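Local coordinates for protein beta-ketoacyl synthase (PDB 4EWG) that probably catalyses, as a 3-oxoacyl-[acyl-carrier-protein] synthase, the condensation step that lengthens acyl chains during fatty acid synthesis, at residues Met79-Ala84 against Val149-Phe154; Gly103-Ala108 against Gln187-Ala192; Gly110-Ser115 against Ser165-Ser170; Glu196-Pro201 against Val235-Ala240. All blocks are in the same frame, centred on the assembly; numbering follows the deposited sequence.

Contact 1 (Met79-Ala84 against Val149-Phe154); sequences MYAVRA and VNVSLF
V82 sets one methyl, CG1, squarely on the phenyl ring of F154: it stands 3.6 Å from the ring centroid, 9° off the ring normal, a CH-pi contact over the middle of the face. The two side chains cross at about a right angle. F154 CG lies anti to the backbone N (chi1 -161°), which starts the ring off toward the valine. The other methyl, V82 CG2, reaches the backbone of the opposing helix, 3.9 Å from N150 O, and lies 4.2 Å from V151 CG2. One residue earlier, A81 CB meets that same V151 methyl, with 3.8 Å between A81 CB and V151 CG2. This is the tight part of the contact: the CA atoms of V82 and V151 come within 5.1 Å. The axes of the two helical segments pass 8.8 Å apart and cross at -45°. No hydrogen bond joins them; methyls, a ring face and backbone atoms make the contact.

The outer side is looser. M79 and R83 point away and stay partly exposed, R83 forming a salt bridge with E86. F154, also partly exposed, meets W66 edge-to-face. N150 meets V82 mainly through its backbone carbonyl; the side chain approaches only with CB, and OD1 is bonded to S73 OG. M273 of the second subunit covers another flank of helix 146-154, packing on V149, N150 and L153. On the inner side both helices lie against the central sheet: A81 touches Y109 of strand 105-110 and A195 of strand 189-196, while V151 rests on V107 and L191 of the same two strands.

Contact 2 (Gly103-Ala108 against Gln187-Ala192); sequences GRMGVA and QTLMLA
M105 to A108 run parallel to L189 to A192 in direct register, the two strand segments 25° apart and linked by alternating bonds: L189 N to R104 O, G106 N to L189 O, L191 N to G106 O, and A108 N to L191 O, the last short (2.8 Å) and nearly straight (173°). Ahead of the paired part, Q187 folds its bent chain back so that NE2 donates to G103 O at 3.1 Å.

On one face M105 lies across L189 and L191: its CE is 3.7 Å from L189 CB and its SD 3.9 Å from L191 CG. On the other, M190 CG lies anti to the carbonyl carbon (chi1 -69°), and further bends in the chain bring SD onto G106, 3.4 Å from G106 CA; CE then meets V107 N at 3.6 Å. These are adjacent parallel strands of the N-terminal half of the thiolase fold, whose sheet is covered on both sides: helix 146-154 packs on V107 and L191, helix 170-183 on A108, M190 and A192.

Just before strand 105-110, R104 lies side by side with L189, pointing the same way, R104 CD 3.4 Å from L189 CD1. The guanidinium continues to a salt bridge with D102 and a weak bond to H249, a calcium ligand seen in this protein, though no metal is bound to this chain.

Contact 3 (Gly110-Ser115 against Ser165-Ser170); sequences GSSSGS and SSACAS
S165 holds the extended backbone at G110 and S111 with its hydroxyl: S111 N donates to S165 OG at 3.0 Å, 159° at the hydrogen, and the same oxygen is bonded to P144 O. This OG lies anti to the carbonyl carbon (chi1 -75°), beside its own backbone N. Because G110 has no side chain, the backbones come close, with 3.8 Å between the CA atoms of G110 and S165.

S166 turns its side chain away, OG going to Q173, while its backbone N donates to S170 OG at 2.9 Å. A167, with an unusual positive phi (51°), presents its backbone: S112 OG, bonded to E196, sits 3.3 Å from A167 CA. C168 follows, pointing away beside H339, at a position consistent with the nucleophilic cysteine of ketosynthases in this family. S170 begins helix 170-183. Its OG donates to A167 O at 2.7 Å and receives S166 N, so two bonds fix the hydroxyl, and its CB packs 3.6 Å from G110 C.

Y139 of the second subunit is hydrogen-bonded to S112 O. The contact joins two loops leaving neighbouring parallel strands, 105-110 and 161-163, one heading for helix 116-128, with A398 of strand 391-398 touching C168 and A169.

Contact 4 (Glu196-Pro201 against Val235-Ala240); sequences EELSGP and VGEGAA
E196 and G238 form an antiparallel hydrogen-bonded pair, closed by backbone bonds in both directions. E196 N donates to G238 O at 2.9 Å, and G238 N returns the bond to E196 O at 3.0 Å and 176°. At phi 130° a CB on G238 would be jammed against the carbonyl O of E237.

A carboxylate extends the join beyond the strands. E237 CG lies between the backbone N and the carbonyl carbon, and the chain runs on extended until OE1 receives L198 N at 3.0 Å, the donor standing 59° above the carboxylate plane. Y80 OH is bonded to the same oxygen and L57 N to OE2, so both oxygens of this buried group are held. The carboxylate of E196 goes to S112 and G342 N, that of E197 to S115, V77 N and V116 N.

The van der Waals contacts centre on L198. Its CD1 forms an apolar pair with V235 CG1 at 3.6 Å, the side chains crossing obliquely, and its CB lies over the flat face of the E237 carboxylate, 3.5 Å from E237 CD. E237 CB packs 3.4 Å from E196 O.

The pair marks the end of strand 189-196 and the start of strand 238-246. It belongs to the strand order 3-2-4-5-1 of the N-terminal half of the thiolase fold, in which the fifth strand runs antiparallel to its neighbours.

How the contacts relate
From the N terminus, helix 76-92 opens contact 1, strand 105-110 opens contact 2 and the loop behind it opens contact 3. Helix 146-154 closes contact 1 first, so contact 1 crosses both others; 165-170 then closes contact 3, nested within the loop that 187-192 closes for contact 2. Contact 4 follows in series, opening at the far end of strand 189-196 and closing over a 33-residue excursion. Contacts 1 and 2 touch where V151 CG1 and S152 CB pack on the sheet. Y80 connects contact 1 to contact 4, and serines of contact 3 meet glutamates of contact 4. Helices, sheet and strand-end loops of the N-terminal half are thereby tied together.

Contact 1 (Met79-Ala84 against Val149-Phe154)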
loop_
_atom_site.group_PDB
_atom_site.type_symbol
_atom_site.label_atom_id
_atom_site.label_comp_id
_atom_site.label_asym_id
_atom_site.label_seq_id
_atom_site.Cartn_x
_atom_site.Cartn_y
_atom_site.Cartn_z
ATOM N N MET A 79 -10.638 11.513 7.238
ATOM C CA MET A 79 -11.414 11.888 8.442
ATOM C C MET A 79 -12.123 10.696 9.073
ATOM O O MET A 79 -12.101 10.535 10.304
ATOM C CB MET A 79 -12.401 12.995 8.150
ATOM C CG MET A 79 -11.734 14.309 7.831
ATOM S SD MET A 79 -12.855 15.703 7.889
ATOM C CE MET A 79 -13.968 15.358 6.512
ATOM N N TYR A 80 -12.714 9.833 8.250
ATOM C CA TYR A 80 -13.324 8.591 8.778
ATOM C C TYR A 80 -12.256 7.743 9.484
ATOM O O TYR A 80 -12.460 7.258 10.583
ATOM C CB TYR A 80 -13.921 7.753 7.676
ATOM C CG TYR A 80 -15.049 8.368 6.846
ATOM C CD1 TYR A 80 -15.668 9.568 7.180
ATOM C CD2 TYR A 80 -15.494 7.707 5.708
ATOM C CE1 TYR A 80 -16.706 10.082 6.409
ATOM C CE2 TYR A 80 -16.520 8.217 4.934
ATOM C CZ TYR A 80 -17.126 9.393 5.292
ATOM O OH TYR A 80 -18.168 9.864 4.477
ATOM N N ALA A 81 -11.111 7.599 8.821
ATOM C CA ALA A 81 -10.023 6.749 9.298
ATOM C C ALA A 81 -9.542 7.258 10.671
ATOM O O ALA A 81 -9.392 6.477 11.601
ATOM C CB ALA A 81 -8.875 6.747 8.293
ATOM N N VAL A 82 -9.322 8.576 10.770
ATOM C CA VAL A 82 -8.858 9.190 12.006
ATOM C C VAL A 82 -9.902 9.066 13.136
ATOM O O VAL A 82 -9.575 8.701 14.251
ATOM C CB VAL A 82 -8.470 10.650 11.791
ATOM C CG1 VAL A 82 -8.191 11.331 13.122
ATOM C CG2 VAL A 82 -7.240 10.744 10.883
ATOM N N ARG A 83 -11.167 9.243 12.799
ATOM C CA ARG A 83 -12.207 9.145 13.792
ATOM C C ARG A 83 -12.319 7.712 14.327
ATOM O O ARG A 83 -12.444 7.500 15.527
ATOM C CB ARG A 83 -13.534 9.619 13.200
ATOM C CG ARG A 83 -14.706 9.528 14.158
ATOM C CD ARG A 83 -14.416 10.245 15.454
ATOM N NE ARG A 83 -15.590 10.260 16.306
ATOM C CZ ARG A 83 -15.569 10.480 17.612
ATOM N NH1 ARG A 83 -14.415 10.681 18.230
ATOM N NH2 ARG A 83 -16.705 10.484 18.315
ATOM N N ALA A 84 -12.274 6.733 13.407
ATOM C CA ALA A 84 -12.252 5.314 13.754
ATOM C C ALA A 84 -11.140 5.004 14.715
ATOM O O ALA A 84 -11.324 4.284 15.715
ATOM C CB ALA A 84 -12.088 4.463 12.498
ATOM N N VAL A 149 -1.108 7.685 6.508
ATOM C CA VAL A 149 -0.319 8.812 6.900
ATOM C C VAL A 149 -1.140 9.774 7.811
ATOM O O VAL A 149 -0.641 10.225 8.826
ATOM C CB VAL A 149 0.237 9.551 5.677
ATOM C CG1 VAL A 149 0.836 10.904 6.069
ATOM C CG2 VAL A 149 1.291 8.686 4.986
ATOM N N ASN A 150 -2.398 10.030 7.479
ATOM C CA ASN A 150 -3.218 10.946 8.291
ATOM C C ASN A 150 -3.472 10.420 9.708
ATOM O O ASN A 150 -3.378 11.154 10.655
ATOM C CB ASN A 150 -4.538 11.288 7.598
ATOM C CG ASN A 150 -4.405 12.460 6.679
ATOM O OD1 ASN A 150 -3.885 13.497 7.088
ATOM N ND2 ASN A 150 -4.836 12.304 5.408
ATOM N N VAL A 151 -3.736 9.133 9.824
ATOM C CA VAL A 151 -3.880 8.504 11.108
ATOM C C VAL A 151 -2.569 8.590 11.893
ATOM O O VAL A 151 -2.568 9.008 13.057
ATOM C CB VAL A 151 -4.263 7.020 10.954
ATOM C CG1 VAL A 151 -4.151 6.320 12.285
ATOM C CG2 VAL A 151 -5.647 6.885 10.322
ATOM N N SER A 152 -1.459 8.193 11.264
ATOM C CA SER A 152 -0.150 8.190 11.945
ATOM C C SER A 152 0.272 9.578 12.423
ATOM O O SER A 152 0.686 9.738 13.570
ATOM C CB SER A 152 0.942 7.651 11.049
ATOM O OG SER A 152 2.153 7.507 11.788
ATOM N N LEU A 153 0.172 10.555 11.536
ATOM C CA LEU A 153 0.471 11.930 11.849
ATOM C C LEU A 153 -0.394 12.485 12.953
ATOM O O LEU A 153 0.075 13.275 13.744
ATOM C CB LEU A 153 0.298 12.826 10.613
ATOM C CG LEU A 153 1.400 12.890 9.555
ATOM C CD1 LEU A 153 0.752 13.429 8.277
ATOM C CD2 LEU A 153 2.599 13.720 9.960
ATOM N N PHE A 154 -1.671 12.101 12.984
ATOM C CA PHE A 154 -2.605 12.673 13.921
ATOM C C PHE A 154 -2.177 12.448 15.384
ATOM O O PHE A 154 -2.417 13.291 16.231
ATOM C CB PHE A 154 -4.013 12.112 13.679
ATOM C CG PHE A 154 -5.121 12.959 14.276
ATOM C CD1 PHE A 154 -5.582 14.106 13.609
ATOM C CD2 PHE A 154 -5.690 12.626 15.501
ATOM C CE1 PHE A 154 -6.600 14.893 14.156
ATOM C CE2 PHE A 154 -6.698 13.397 16.059
ATOM C CZ PHE A 154 -7.172 14.529 15.390
#

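Contact 2 (Gly103-Ala108 against Gln187-Ala192)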
loop_
_atom_site.group_PDB
_atom_site.type_symbol
_atom_site.label_atom_id
_atom_site.label_comp_id
_atom_site.label_asym_id
_atom_site.label_seq_id
_atom_site.Cartn_x
_atom_site.Cartn_y
_atom_site.Cartn_z
ATOM N N GLY A 103 7.473 5.699 19.083
ATOM C CA GLY A 103 8.030 4.770 18.104
ATOM C C GLY A 103 7.554 3.338 18.303
ATOM O O GLY A 103 7.790 2.501 17.452
ATOM N N ARG A 104 6.828 3.072 19.395
ATOM C CA ARG A 104 6.403 1.739 19.750
ATOM C C ARG A 104 5.154 1.339 19.002
ATOM O O ARG A 104 4.831 0.158 18.926
ATOM C CB ARG A 104 6.069 1.649 21.241
ATOM C CG ARG A 104 4.720 2.277 21.658
ATOM C CD ARG A 104 4.365 1.984 23.121
ATOM N NE ARG A 104 5.237 2.727 24.019
ATOM C CZ ARG A 104 5.417 2.464 25.313
ATOM N NH1 ARG A 104 4.779 1.464 25.913
ATOM N NH2 ARG A 104 6.255 3.217 26.015
ATOM N N MET A 105 4.406 2.336 18.543
ATOM C CA MET A 105 3.168 2.105 17.827
ATOM C C MET A 105 3.292 2.555 16.387
ATOM O O MET A 105 3.745 3.648 16.130
ATOM C CB MET A 105 2.016 2.864 18.479
ATOM C CG MET A 105 0.704 2.678 17.743
ATOM S SD MET A 105 -0.687 3.547 18.450
ATOM C CE MET A 105 -0.997 2.571 19.946
ATOM N N GLY A 106 2.827 1.713 15.468
ATOM C CA GLY A 106 2.829 2.008 14.024
ATOM C C GLY A 106 1.424 1.965 13.458
ATOM O O GLY A 106 0.434 1.873 14.200
ATOM N N VAL A 107 1.320 2.083 12.145
ATOM C CA VAL A 107 0.027 2.180 11.499
ATOM C C VAL A 107 -0.026 1.362 10.215
ATOM O O VAL A 107 0.858 1.475 9.364
ATOM C CB VAL A 107 -0.334 3.643 11.155
ATOM C CG1 VAL A 107 -1.683 3.681 10.409
ATOM C CG2 VAL A 107 -0.328 4.499 12.414
ATOM N N ALA A 108 -1.035 0.516 10.098
ATOM C CA ALA A 108 -1.320 -0.166 8.855
ATOM C C ALA A 108 -2.731 0.244 8.429
ATOM O O ALA A 108 -3.691 0.148 9.212
ATOM C CB ALA A 108 -1.208 -1.680 9.028
ATOM N N GLN A 187 7.128 -3.978 16.157
ATOM C CA GLN A 187 6.344 -2.964 16.800
ATOM C C GLN A 187 5.637 -3.598 17.972
ATOM O O GLN A 187 5.278 -4.781 17.923
ATOM C CB GLN A 187 5.294 -2.415 15.816
ATOM C CG GLN A 187 5.857 -1.616 14.675
ATOM C CD GLN A 187 6.447 -0.291 15.108
ATOM O OE1 GLN A 187 7.326 0.222 14.437
ATOM N NE2 GLN A 187 5.975 0.271 16.243
ATOM N N THR A 188 5.425 -2.814 19.013
ATOM C CA THR A 188 4.696 -3.272 20.186
ATOM C C THR A 188 3.206 -3.132 19.966
ATOM O O THR A 188 2.424 -3.931 20.453
ATOM C CB THR A 188 5.053 -2.458 21.432
ATOM O OG1 THR A 188 6.451 -2.585 21.702
ATOM C CG2 THR A 188 4.279 -2.948 22.638
ATOM N N LEU A 189 2.818 -2.084 19.247
ATOM C CA LEU A 189 1.427 -1.779 18.986
ATOM C C LEU A 189 1.261 -1.369 17.552
ATOM O O LEU A 189 2.191 -0.895 16.938
ATOM C CB LEU A 189 0.978 -0.612 19.879
ATOM C CG LEU A 189 0.875 -0.974 21.362
ATOM C CD1 LEU A 189 1.777 -0.056 22.235
ATOM C CD2 LEU A 189 -0.593 -1.002 21.801
ATOM N N MET A 190 0.056 -1.543 17.027
ATOM C CA MET A 190 -0.299 -1.095 15.677
ATOM C C MET A 190 -1.755 -0.681 15.670
ATOM O O MET A 190 -2.618 -1.375 16.255
ATOM C CB MET A 190 -0.116 -2.210 14.624
ATOM C CG MET A 190 1.320 -2.633 14.325
ATOM S SD MET A 190 2.330 -1.360 13.534
ATOM C CE MET A 190 1.873 -1.490 11.784
ATOM N N LEU A 191 -2.032 0.458 15.040
ATOM C CA LEU A 191 -3.380 0.758 14.561
ATOM C C LEU A 191 -3.519 0.084 13.190
ATOM O O LEU A 191 -2.667 0.256 12.324
ATOM C CB LEU A 191 -3.585 2.255 14.419
ATOM C CG LEU A 191 -3.438 3.039 15.749
ATOM C CD1 LEU A 191 -3.624 4.498 15.459
ATOM C CD2 LEU A 191 -4.406 2.539 16.842
ATOM N N ALA A 192 -4.560 -0.714 13.012
ATOM C CA ALA A 192 -4.796 -1.361 11.734
ATOM C C ALA A 192 -6.246 -1.180 11.342
ATOM O O ALA A 192 -7.143 -1.427 12.130
ATOM C CB ALA A 192 -4.433 -2.837 11.795
#

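Contact 3 (Gly110-Ser115 against Ser165-Ser170)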
loop_
_atom_site.group_PDB
_atom_site.type_symbol
_atom_site.label_atom_id
_atom_site.label_comp_id
_atom_site.label_asym_id
_atom_site.label_seq_id
_atom_site.Cartn_x
_atom_site.Cartn_y
_atom_site.Cartn_z
ATOM N N GLY A 110 -5.379 1.373 4.681
ATOM C CA GLY A 110 -5.544 1.716 3.291
ATOM C C GLY A 110 -6.973 1.948 2.862
ATOM O O GLY A 110 -7.907 1.834 3.664
ATOM N N SER A 111 -7.121 2.278 1.581
ATOM C CA SER A 111 -8.417 2.543 0.986
ATOM C C SER A 111 -8.314 2.290 -0.504
ATOM O O SER A 111 -7.213 2.185 -1.034
ATOM C CB SER A 111 -8.845 4.004 1.240
ATOM O OG SER A 111 -7.901 4.912 0.735
ATOM N N SER A 112 -9.451 2.158 -1.172
ATOM C CA SER A 112 -9.477 1.903 -2.621
ATOM C C SER A 112 -9.027 3.148 -3.370
ATOM O O SER A 112 -8.520 3.064 -4.498
ATOM C CB SER A 112 -10.895 1.528 -3.121
ATOM O OG SER A 112 -11.473 0.510 -2.321
ATOM N N SER A 113 -9.223 4.298 -2.740
ATOM C CA SER A 113 -9.016 5.561 -3.383
ATOM C C SER A 113 -8.786 6.691 -2.360
ATOM O O SER A 113 -9.152 6.579 -1.195
ATOM C CB SER A 113 -10.276 5.839 -4.226
ATOM O OG SER A 113 -10.314 7.146 -4.690
ATOM N N GLY A 114 -8.188 7.785 -2.837
ATOM C CA GLY A 114 -8.077 9.002 -2.105
ATOM C C GLY A 114 -9.378 9.775 -2.134
ATOM O O GLY A 114 -10.452 9.201 -2.380
ATOM N N SER A 115 -9.307 11.075 -1.884
ATOM C CA SER A 115 -10.531 11.878 -1.717
ATOM C C SER A 115 -10.981 12.555 -3.018
ATOM O O SER A 115 -10.180 12.805 -3.894
ATOM C CB SER A 115 -10.328 12.922 -0.611
ATOM O OG SER A 115 -10.313 12.275 0.666
ATOM N N SER A 165 -3.222 -0.263 0.918
ATOM C CA SER A 165 -4.293 0.189 0.007
ATOM C C SER A 165 -4.455 -0.806 -1.133
ATOM O O SER A 165 -3.714 -0.765 -2.137
ATOM C CB SER A 165 -4.053 1.599 -0.495
ATOM O OG SER A 165 -4.347 2.534 0.516
ATOM N N SER A 166 -5.405 -1.735 -0.948
ATOM C CA SER A 166 -5.611 -2.857 -1.904
ATOM C C SER A 166 -7.096 -3.046 -2.149
ATOM O O SER A 166 -7.631 -4.159 -2.101
ATOM C CB SER A 166 -4.986 -4.130 -1.343
ATOM O OG SER A 166 -5.343 -4.361 0.015
ATOM N N ALA A 167 -7.761 -1.946 -2.428
ATOM C CA ALA A 167 -9.201 -1.931 -2.634
ATOM C C ALA A 167 -9.903 -2.637 -1.476
ATOM O O ALA A 167 -9.666 -2.288 -0.291
ATOM C CB ALA A 167 -9.531 -2.561 -3.969
ATOM N N CYS A 168 -10.716 -3.634 -1.801
ATOM C CA CYS A 168 -11.502 -4.381 -0.849
ATOM C C CYS A 168 -10.703 -5.115 0.232
ATOM O O CYS A 168 -11.245 -5.441 1.273
ATOM C CB CYS A 168 -12.307 -5.496 -1.590
ATOM S SG CYS A 168 -12.801 -5.195 -3.279
ATOM N N ALA A 169 -9.451 -5.422 -0.049
ATOM C CA ALA A 169 -8.595 -6.173 0.888
ATOM C C ALA A 169 -7.830 -5.244 1.844
ATOM O O ALA A 169 -6.988 -5.697 2.594
ATOM C CB ALA A 169 -7.615 -7.042 0.101
ATOM N N SER A 170 -8.142 -3.951 1.829
ATOM C CA SER A 170 -7.291 -2.936 2.505
ATOM C C SER A 170 -7.271 -3.172 4.023
ATOM O O SER A 170 -6.200 -3.187 4.694
ATOM C CB SER A 170 -7.824 -1.527 2.197
ATOM O OG SER A 170 -7.559 -1.123 0.873
#

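Contact 4 (Glu196-Pro201 against Val235-Ala240)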
loop_
_atom_site.group_PDB
_atom_site.type_symbol
_atom_site.label_atom_id
_atom_site.label_comp_id
_atom_site.label_asym_id
_atom_site.label_seq_id
_atom_site.Cartn_x
_atom_site.Cartn_y
_atom_site.Cartn_z
ATOM N N GLU A 196 -13.186 4.093 3.487
ATOM C CA GLU A 196 -13.594 4.536 2.175
ATOM C C GLU A 196 -14.639 5.649 2.283
ATOM O O GLU A 196 -15.492 5.633 3.198
ATOM C CB GLU A 196 -14.188 3.395 1.360
ATOM C CG GLU A 196 -13.981 3.596 -0.137
ATOM C CD GLU A 196 -12.562 3.211 -0.558
ATOM O OE1 GLU A 196 -11.793 4.095 -1.035
ATOM O OE2 GLU A 196 -12.227 2.014 -0.399
ATOM N N GLU A 197 -14.583 6.601 1.340
ATOM C CA GLU A 197 -15.613 7.617 1.241
ATOM C C GLU A 197 -16.476 7.302 0.031
ATOM O O GLU A 197 -15.984 6.843 -0.955
ATOM C CB GLU A 197 -15.004 9.021 1.184
ATOM C CG GLU A 197 -14.403 9.456 -0.144
ATOM C CD GLU A 197 -13.586 10.761 -0.014
ATOM O OE1 GLU A 197 -12.625 10.818 0.785
ATOM O OE2 GLU A 197 -13.868 11.711 -0.733
ATOM N N LEU A 198 -17.771 7.488 0.157
ATOM C CA LEU A 198 -18.706 7.182 -0.921
ATOM C C LEU A 198 -18.548 8.249 -1.986
ATOM O O LEU A 198 -18.527 9.441 -1.682
ATOM C CB LEU A 198 -20.159 7.166 -0.409
ATOM C CG LEU A 198 -21.274 6.808 -1.424
ATOM C CD1 LEU A 198 -21.105 5.364 -1.979
ATOM C CD2 LEU A 198 -22.689 7.035 -0.828
ATOM N N SER A 199 -18.437 7.819 -3.229
ATOM C CA SER A 199 -18.475 8.749 -4.349
ATOM C C SER A 199 -19.009 8.059 -5.604
ATOM O O SER A 199 -19.060 6.831 -5.682
ATOM C CB SER A 199 -17.084 9.291 -4.647
ATOM O OG SER A 199 -16.285 8.274 -5.230
ATOM N N GLY A 200 -19.384 8.869 -6.588
ATOM C CA GLY A 200 -19.852 8.346 -7.857
ATOM C C GLY A 200 -18.803 7.453 -8.514
ATOM O O GLY A 200 -19.097 6.335 -8.898
ATOM N N PRO A 201 -17.578 7.949 -8.622
ATOM C CA PRO A 201 -16.498 7.148 -9.164
ATOM C C PRO A 201 -16.286 5.836 -8.440
ATOM O O PRO A 201 -16.016 4.831 -9.087
ATOM C CB PRO A 201 -15.273 8.049 -9.007
ATOM C CG PRO A 201 -15.837 9.413 -9.079
ATOM C CD PRO A 201 -17.162 9.338 -8.381
ATOM N N VAL A 235 -22.673 -0.447 -2.897
ATOM C CA VAL A 235 -21.505 0.223 -2.347
ATOM C C VAL A 235 -21.846 1.049 -1.109
ATOM O O VAL A 235 -22.817 1.796 -1.095
ATOM C CB VAL A 235 -20.896 1.124 -3.419
ATOM C CG1 VAL A 235 -19.886 2.065 -2.837
ATOM C CG2 VAL A 235 -20.270 0.217 -4.485
ATOM N N GLY A 236 -21.041 0.879 -0.074
ATOM C CA GLY A 236 -21.152 1.642 1.159
ATOM C C GLY A 236 -19.881 2.411 1.466
ATOM O O GLY A 236 -19.050 2.660 0.570
ATOM N N GLU A 237 -19.738 2.817 2.726
ATOM C CA GLU A 237 -18.599 3.629 3.146
ATOM C C GLU A 237 -18.356 3.559 4.643
ATOM O O GLU A 237 -19.154 2.950 5.389
ATOM C CB GLU A 237 -18.805 5.083 2.708
ATOM C CG GLU A 237 -19.979 5.804 3.364
ATOM C CD GLU A 237 -20.030 7.282 3.058
ATOM O OE1 GLU A 237 -19.000 7.856 2.820
ATOM O OE2 GLU A 237 -21.114 7.906 3.057
ATOM N N GLY A 238 -17.292 4.226 5.088
ATOM C CA GLY A 238 -16.971 4.347 6.524
ATOM C C GLY A 238 -15.518 3.991 6.827
ATOM O O GLY A 238 -14.642 4.070 5.950
ATOM N N ALA A 239 -15.275 3.576 8.073
ATOM C CA ALA A 239 -13.961 3.125 8.493
ATOM C C ALA A 239 -14.067 2.319 9.744
ATOM O O ALA A 239 -15.039 2.431 10.502
ATOM C CB ALA A 239 -13.037 4.322 8.737
ATOM N N ALA A 240 -13.022 1.546 10.002
ATOM C CA ALA A 240 -12.940 0.741 11.224
ATOM C C ALA A 240 -11.446 0.549 11.546
ATOM O O ALA A 240 -10.618 0.382 10.634
ATOM C CB ALA A 240 -13.662 -0.612 11.062
#